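Local atomic coordinates of N-acetylmuramoyl-L-alanine amidase (Clostridium intestinale URNW, PDB entry 6SRT), a protein that probably hydrolyses the amide bond between N-acetylmuramic acid and L-alanine in bacterial cell-wall peptidoglycan, as a zinc-dependent endolysin of the amidase 2 family. Residues H47-D51 against N52-P56. Sequence-based numbering, arbitrary orientation. Where two conformers were deposited one is given.
Sequences HHTVD and NNMTP. With ZN (zinc ion), chain B.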
ATOM      1  N   HIS A  47       3.002  -2.375  -3.608  1.00  9.27           N
ATOM      2  CA  HIS A  47       4.170  -3.047  -3.010  1.00  9.57           C
ATOM      3  C   HIS A  47       3.854  -4.485  -2.644  1.00 10.06           C
ATOM      4  O   HIS A  47       2.703  -4.811  -2.397  1.00 10.10           O
ATOM      5  CB  HIS A  47       4.593  -2.329  -1.760  1.00  9.20           C
ATOM      6  CG  HIS A  47       4.995  -0.904  -1.957  1.00  9.83           C
ATOM      7  ND1 HIS A  47       6.303  -0.587  -2.242  1.00 10.73           N
ATOM      8  CD2 HIS A  47       4.292   0.238  -1.872  1.00 10.21           C
ATOM      9  CE1 HIS A  47       6.397   0.732  -2.324  1.00 11.29           C
ATOM     10  NE2 HIS A  47       5.173   1.261  -2.153  1.00 11.02           N
ATOM     11  N   HIS A  48       4.908  -5.281  -2.531  1.00 10.31           N
ATOM     12  CA  HIS A  48       4.840  -6.566  -1.807  1.00 10.88           C
ATOM     13  C   HIS A  48       5.780  -6.483  -0.637  1.00 10.92           C
ATOM     14  O   HIS A  48       6.655  -5.631  -0.572  1.00 12.46           O
ATOM     15  CB  HIS A  48       5.089  -7.774  -2.712  1.00 10.64           C
ATOM     16  CG  HIS A  48       6.449  -8.018  -3.239  1.00 11.08           C
ATOM     17  ND1 HIS A  48       6.773  -9.242  -3.844  1.00 11.49           N
ATOM     18  CD2 HIS A  48       7.558  -7.245  -3.226  1.00 11.59           C
ATOM     19  CE1 HIS A  48       8.016  -9.183  -4.212  1.00 11.66           C
ATOM     20  NE2 HIS A  48       8.542  -7.991  -3.830  1.00 11.60           N
ATOM     21  N   THR A  49       5.578  -7.374   0.321  1.00 10.95           N
ATOM     22  CA  THR A  49       6.378  -7.384   1.532  1.00 11.23           C
ATOM     23  C   THR A  49       7.597  -8.276   1.466  1.00 12.17           C
ATOM     24  O   THR A  49       8.476  -8.146   2.333  1.00 13.08           O
ATOM     25  CB  THR A  49       5.538  -7.812   2.732  1.00 11.56           C
ATOM     26  OG1 THR A  49       4.994  -9.122   2.501  1.00 12.44           O
ATOM     27  CG2 THR A  49       4.406  -6.859   3.018  1.00 13.56           C
ATOM     28  N   VAL A  50       7.659  -9.176   0.519  1.00 12.42           N
ATOM     29  CA  VAL A  50       8.655 -10.240   0.365  1.00 12.76           C
ATOM     30  C   VAL A  50       8.459 -11.306   1.446  1.00 12.92           C
ATOM     31  O   VAL A  50       8.165 -12.438   1.123  1.00 15.41           O
ATOM     32  CB  VAL A  50      10.103  -9.748   0.285  1.00 14.64           C
ATOM     33  CG1 VAL A  50      11.055 -10.915   0.064  1.00 17.74           C
ATOM     34  CG2 VAL A  50      10.268  -8.713  -0.815  1.00 16.15           C
ATOM     35  N   ASP A  51       8.664 -10.959   2.682  1.00 12.72           N
ATOM     36  CA  ASP A  51       8.431 -11.872   3.783  1.00 13.67           C
ATOM     37  C   ASP A  51       6.936 -12.050   4.027  1.00 13.05           C
ATOM     38  O   ASP A  51       6.158 -11.141   3.908  1.00 14.96           O
ATOM     39  CB  ASP A  51       9.077 -11.345   5.052  1.00 17.02           C
ATOM     40  CG  ASP A  51      10.608 -11.219   4.974  1.00 21.58           C
ATOM     41  OD1 ASP A  51      11.253 -12.018   4.312  1.00 24.57           O
ATOM     42  OD2 ASP A  51      11.115 -10.318   5.551  1.00 42.18           O
ATOM     43  N   ASN A  52       6.566 -13.283   4.323  1.00 13.68           N
ATOM     44  CA  ASN A  52       5.234 -13.720   4.754  1.00 14.55           C
ATOM     45  C   ASN A  52       5.126 -13.776   6.285  1.00 15.62           C
ATOM     46  O   ASN A  52       6.111 -13.648   6.965  1.00 20.09           O
ATOM     47  CB  ASN A  52       4.854 -15.021   4.074  1.00 14.42           C
ATOM     48  CG  ASN A  52       4.463 -14.819   2.640  1.00 15.34           C
ATOM     49  OD1 ASN A  52       3.535 -14.129   2.348  1.00 18.52           O
ATOM     50  ND2 ASN A  52       5.192 -15.431   1.728  1.00 16.89           N
ATOM     51  N   ASN A  53       3.950 -14.032   6.842  0.50 19.14           N
ATOM     52  CA  ASN A  53       3.766 -14.188   8.309  0.50 19.87           C
ATOM     53  C   ASN A  53       3.776 -12.845   9.021  0.50 18.64           C
ATOM     54  O   ASN A  53       3.697 -12.977  10.214  0.50 18.53           O
ATOM     55  CB  ASN A  53       4.787 -15.124   8.999  0.50 16.60           C
ATOM     56  CG  ASN A  53       4.435 -16.560   8.708  0.50 18.62           C
ATOM     57  OD1 ASN A  53       3.507 -16.782   7.937  0.50 24.13           O
ATOM     58  ND2 ASN A  53       5.159 -17.517   9.253  0.50 18.53           N
ATOM     59  N   MET A  54       3.873 -11.654   8.363  1.00 15.73           N
ATOM     60  CA  MET A  54       4.161 -10.418   9.083  1.00 18.41           C
ATOM     61  C   MET A  54       2.866  -9.735   9.471  1.00 15.26           C
ATOM     62  O   MET A  54       1.957  -9.471   8.676  1.00 16.18           O
ATOM     63  CB  MET A  54       5.085  -9.453   8.389  1.00 26.84           C
ATOM     64  CG  MET A  54       6.524 -10.021   8.368  1.00 22.87           C
ATOM     65  SD  MET A  54       7.627  -8.740   7.832  1.00 29.72           S
ATOM     66  CE  MET A  54       6.850  -8.398   6.307  1.00 20.12           C
ATOM     67  N   THR A  55       2.771  -9.412  10.756  1.00 17.20           N
ATOM     68  CA  THR A  55       1.715  -8.533  11.258  1.00 16.23           C
ATOM     69  C   THR A  55       2.053  -7.105  10.843  1.00 14.72           C
ATOM     70  O   THR A  55       3.195  -6.750  10.596  1.00 15.08           O
ATOM     71  CB  THR A  55       1.606  -8.584  12.776  1.00 18.18           C
ATOM     72  OG1 THR A  55       2.872  -8.225  13.321  1.00 20.61           O
ATOM     73  CG2 THR A  55       1.220  -9.987  13.228  1.00 21.13           C
ATOM     74  N   PRO A  56       1.083  -6.163  10.857  1.00 14.44           N
ATOM     75  CA  PRO A  56       1.397  -4.762  10.676  1.00 13.57           C
ATOM     76  C   PRO A  56       2.361  -4.239  11.740  1.00 14.74           C
ATOM     77  O   PRO A  56       3.205  -3.412  11.445  1.00 13.74           O
ATOM     78  CB  PRO A  56       0.010  -4.055  10.667  1.00 16.08           C
ATOM     79  CG  PRO A  56      -0.937  -5.030  11.327  1.00 15.91           C
ATOM     80  CD  PRO A  56      -0.370  -6.385  11.018  1.00 15.24           C
TER
HETATM   81 ZN    ZN B 201       7.912  -1.791  -2.677  0.80 11.54          ZN
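Met54 folds back on Asp51 and Thr49, and its terminal methyl does most of the touching. Met54 CE lies 3.9 Å from both Asp51 CB and Thr49 CB, while Asp51 O is 3.7 Å from Met54 CE. The sulfur also faces Asp51, with Met54 SD 4.1 Å from Asp51 CB. The chain is extended at chi2 and then bends at chi3 (-57°), which brings the methyl round toward Thr49. No hydrogen bond joins 47-51 to 52-56, which makes this a van der Waals contact across a turn, continued by Ile59 and Ile62 of helix 56-65 against Met54.

Within 47-51 the turn is held by Thr49 OG1, which also accepts from Gly110 N. Set between its own backbone N and carbonyl carbon, Thr49 OG1 donates to Asp51 O over 2.7 Å, with the donor tilted out of the carbonyl plane. Thr49-Val50-Asp51 form a classic gamma turn, closed by a weak backbone bond from Asp51 N to Thr49 O (2.8 Å), with Val50 at phi 71° and psi -65°. Asn52 simply continues the chain from Asp51, its side chain leading away from 47-51; its amide end turns to Lys79 through OD1 and to Glu115 through ND2.

Near the end of strand 43-48, His47 ND1 binds zinc at 2.1 Å; His144 and Cys152 also bind the metal. The loop thus joins this zinc-bearing strand to helix 56-65, where Thr55 is the N-cap, bonding through OG1 to Lys58 N, within the mixed alpha/beta fold of the amidase 2/PGRP family.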